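Local coordinates for protein 3-dehydroshikimate dehydratase (Bacillus anthracis, PDB 3DX5) that converts 3-dehydroshikimate to 3,4-dihydroxybenzoate with the help of a manganese ion, supplying the catechol unit of the siderophore petrobactin, at residues Y3-I8 with V21-E26. Numbering follows the deposited sequence.
Sequences YSLCTI and VQFAYE. With DHB (3,4-dihydroxybenzoic acid), chain D.
Leu5 meets helix 17-26 through a single methyl, CD1, which touches both the ring of Phe23 and the methyl of Ala24. Against the ring it comes in at the edge, near the ring plane: CD1 of Leu5 lies 3.5 Å from CD2 of Phe23 and 3.8 Å from CE2 of the same ring. Ala24 adds a looser touch, its CB 4.0 Å from Leu5 CD1. The Leu5 side chain leaves the strand on the helix side, and CG anti to the backbone N (chi1 172°) with CD1 roughly anti to CA extends the methyl toward the helix. No hydrogen bond joins the two segments; the contact is wholly apolar, buried and small, about 100 Å² summed over both sides. It packs the first strand of a TIM barrel against the helix that follows, within the beta-alpha-beta unit formed by strand 2-6, helix 17-26 and strand 31-35. The backbone of Leu5 is hydrogen-bonded to that of Gly31 and Glu33 in the next parallel strand, while the Phe23 ring also rests on Lys260 and Leu263 of helix 259-272. On the solvent side of the helix, NE2 of Gln22 donates a hydrogen bond to OE2 of Glu26 at 3.0 Å, nearly straight at 177°; the acceptor lies in the amide plane, but the donor sits above the carboxylate plane. Past the strand's C-terminal end the chain turns into the pocket, where the CD1 methyl of Ile8 makes van der Waals contact with carboxylate oxygen O1 of the bound 3,4-dihydroxybenzoic acid at 3.5 Å, with Tyr70 and Phe255 beside the Ile8 side chain.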
loop_
_atom_site.group_PDB
_atom_site.type_symbol
_atom_site.label_atom_id
_atom_site.label_comp_id
_atom_site.label_asym_id
_atom_site.label_seq_id
_atom_site.Cartn_x
_atom_site.Cartn_y
_atom_site.Cartn_z
ATOM N N TYR A 3 -24.895 3.023 -1.824
ATOM C CA TYR A 3 -23.561 3.195 -1.258
ATOM C C TYR A 3 -22.700 2.015 -1.635
ATOM O O TYR A 3 -23.172 0.850 -1.674
ATOM C CB TYR A 3 -23.616 3.333 0.274
ATOM C CG TYR A 3 -24.274 4.616 0.643
ATOM C CD1 TYR A 3 -23.575 5.824 0.486
ATOM C CD2 TYR A 3 -25.598 4.652 1.092
ATOM C CE1 TYR A 3 -24.192 7.058 0.766
ATOM C CE2 TYR A 3 -26.241 5.896 1.398
ATOM C CZ TYR A 3 -25.514 7.090 1.206
ATOM O OH TYR A 3 -26.077 8.331 1.461
ATOM N N SER A 4 -21.435 2.314 -1.874
ATOM C CA SER A 4 -20.469 1.274 -2.098
ATOM C C SER A 4 -19.284 1.376 -1.140
ATOM O O SER A 4 -18.951 2.434 -0.614
ATOM C CB SER A 4 -20.001 1.242 -3.570
ATOM O OG SER A 4 -19.712 2.548 -4.044
ATOM N N LEU A 5 -18.635 0.244 -0.959
ATOM C CA LEU A 5 -17.452 0.122 -0.156
ATOM C C LEU A 5 -16.250 0.062 -1.139
ATOM O O LEU A 5 -16.360 -0.584 -2.170
ATOM C CB LEU A 5 -17.640 -1.212 0.580
ATOM C CG LEU A 5 -16.545 -1.804 1.400
ATOM C CD1 LEU A 5 -17.147 -2.769 2.374
ATOM C CD2 LEU A 5 -15.586 -2.527 0.451
ATOM N N CYS A 6 -15.117 0.686 -0.832
ATOM C CA CYS A 6 -13.910 0.551 -1.665
ATOM C C CYS A 6 -12.959 -0.424 -1.026
ATOM O O CYS A 6 -12.591 -0.236 0.132
ATOM C CB CYS A 6 -13.089 1.824 -1.689
ATOM S SG CYS A 6 -14.000 3.228 -1.967
ATOM N N THR A 7 -12.498 -1.405 -1.784
ATOM C CA THR A 7 -11.471 -2.330 -1.253
ATOM C C THR A 7 -10.124 -1.639 -0.949
ATOM O O THR A 7 -9.377 -2.137 -0.130
ATOM C CB THR A 7 -11.281 -3.563 -2.155
ATOM O OG1 THR A 7 -10.600 -3.188 -3.354
ATOM C CG2 THR A 7 -12.662 -4.189 -2.503
ATOM N N ILE A 8 -9.850 -0.474 -1.564
ATOM C CA ILE A 8 -8.670 0.309 -1.173
ATOM C C ILE A 8 -8.658 0.676 0.344
ATOM O O ILE A 8 -7.600 0.843 0.919
ATOM C CB ILE A 8 -8.499 1.589 -2.047
ATOM C CG1 ILE A 8 -7.056 2.141 -1.959
ATOM C CG2 ILE A 8 -9.606 2.653 -1.757
ATOM C CD1 ILE A 8 -6.739 3.297 -3.045
ATOM N N VAL A 21 -16.874 -9.103 0.932
ATOM C CA VAL A 21 -18.207 -9.219 0.393
ATOM C C VAL A 21 -19.194 -9.395 1.546
ATOM O O VAL A 21 -20.244 -8.767 1.565
ATOM C CB VAL A 21 -18.310 -10.380 -0.613
ATOM C CG1 VAL A 21 -19.793 -10.673 -0.952
ATOM C CG2 VAL A 21 -17.517 -10.088 -1.872
ATOM N N GLN A 22 -18.866 -10.266 2.504
ATOM C CA GLN A 22 -19.765 -10.533 3.646
ATOM C C GLN A 22 -19.956 -9.246 4.480
ATOM O O GLN A 22 -21.074 -8.920 4.873
ATOM C CB GLN A 22 -19.219 -11.679 4.532
ATOM C CG GLN A 22 -20.093 -12.013 5.770
ATOM C CD GLN A 22 -21.553 -12.314 5.392
ATOM O OE1 GLN A 22 -21.828 -13.029 4.424
ATOM N NE2 GLN A 22 -22.487 -11.778 6.169
ATOM N N PHE A 23 -18.866 -8.534 4.760
ATOM C CA PHE A 23 -18.974 -7.255 5.459
ATOM C C PHE A 23 -19.859 -6.250 4.688
ATOM O O PHE A 23 -20.692 -5.561 5.274
ATOM C CB PHE A 23 -17.595 -6.661 5.705
ATOM C CG PHE A 23 -17.633 -5.322 6.358
ATOM C CD1 PHE A 23 -17.740 -5.211 7.750
ATOM C CD2 PHE A 23 -17.578 -4.157 5.590
ATOM C CE1 PHE A 23 -17.790 -3.932 8.370
ATOM C CE2 PHE A 23 -17.639 -2.894 6.188
ATOM C CZ PHE A 23 -17.731 -2.785 7.584
ATOM N N ALA A 24 -19.666 -6.159 3.372
ATOM C CA ALA A 24 -20.481 -5.246 2.577
ATOM C C ALA A 24 -21.954 -5.601 2.707
ATOM O O ALA A 24 -22.803 -4.726 2.862
ATOM C CB ALA A 24 -20.050 -5.236 1.091
ATOM N N TYR A 25 -22.242 -6.896 2.646
ATOM C CA TYR A 25 -23.605 -7.379 2.620
ATOM C C TYR A 25 -24.300 -7.108 3.964
ATOM O O TYR A 25 -25.393 -6.566 4.024
ATOM C CB TYR A 25 -23.583 -8.878 2.297
ATOM C CG TYR A 25 -24.887 -9.624 2.437
ATOM C CD1 TYR A 25 -26.065 -9.144 1.854
ATOM C CD2 TYR A 25 -24.931 -10.837 3.142
ATOM C CE1 TYR A 25 -27.282 -9.860 1.987
ATOM C CE2 TYR A 25 -26.126 -11.555 3.271
ATOM C CZ TYR A 25 -27.291 -11.048 2.695
ATOM O OH TYR A 25 -28.460 -11.753 2.820
ATOM N N GLU A 26 -23.633 -7.434 5.051
ATOM C CA GLU A 26 -24.300 -7.309 6.338
ATOM C C GLU A 26 -24.488 -5.845 6.764
ATOM O O GLU A 26 -25.313 -5.568 7.624
ATOM C CB GLU A 26 -23.599 -8.170 7.399
ATOM C CG GLU A 26 -22.250 -7.694 7.792
ATOM C CD GLU A 26 -21.415 -8.785 8.530
ATOM O OE1 GLU A 26 -20.352 -8.409 9.086
ATOM O OE2 GLU A 26 -21.801 -9.988 8.530
HETATM C C1 DHB D . -6.653 7.796 -4.212
HETATM C C2 DHB D . -7.896 8.420 -4.259
HETATM C C3 DHB D . -8.122 9.603 -3.549
HETATM O O3 DHB D . -9.315 10.278 -3.549
HETATM C C4 DHB D . -7.013 10.180 -2.784
HETATM O O4 DHB D . -7.267 11.328 -2.118
HETATM C C5 DHB D . -5.765 9.563 -2.769
HETATM C C6 DHB D . -5.603 8.364 -3.487
HETATM C C DHB D . -6.452 6.499 -4.979
HETATM O O1 DHB D . -5.373 5.900 -5.029
HETATM O O2 DHB D . -7.484 5.952 -5.618
#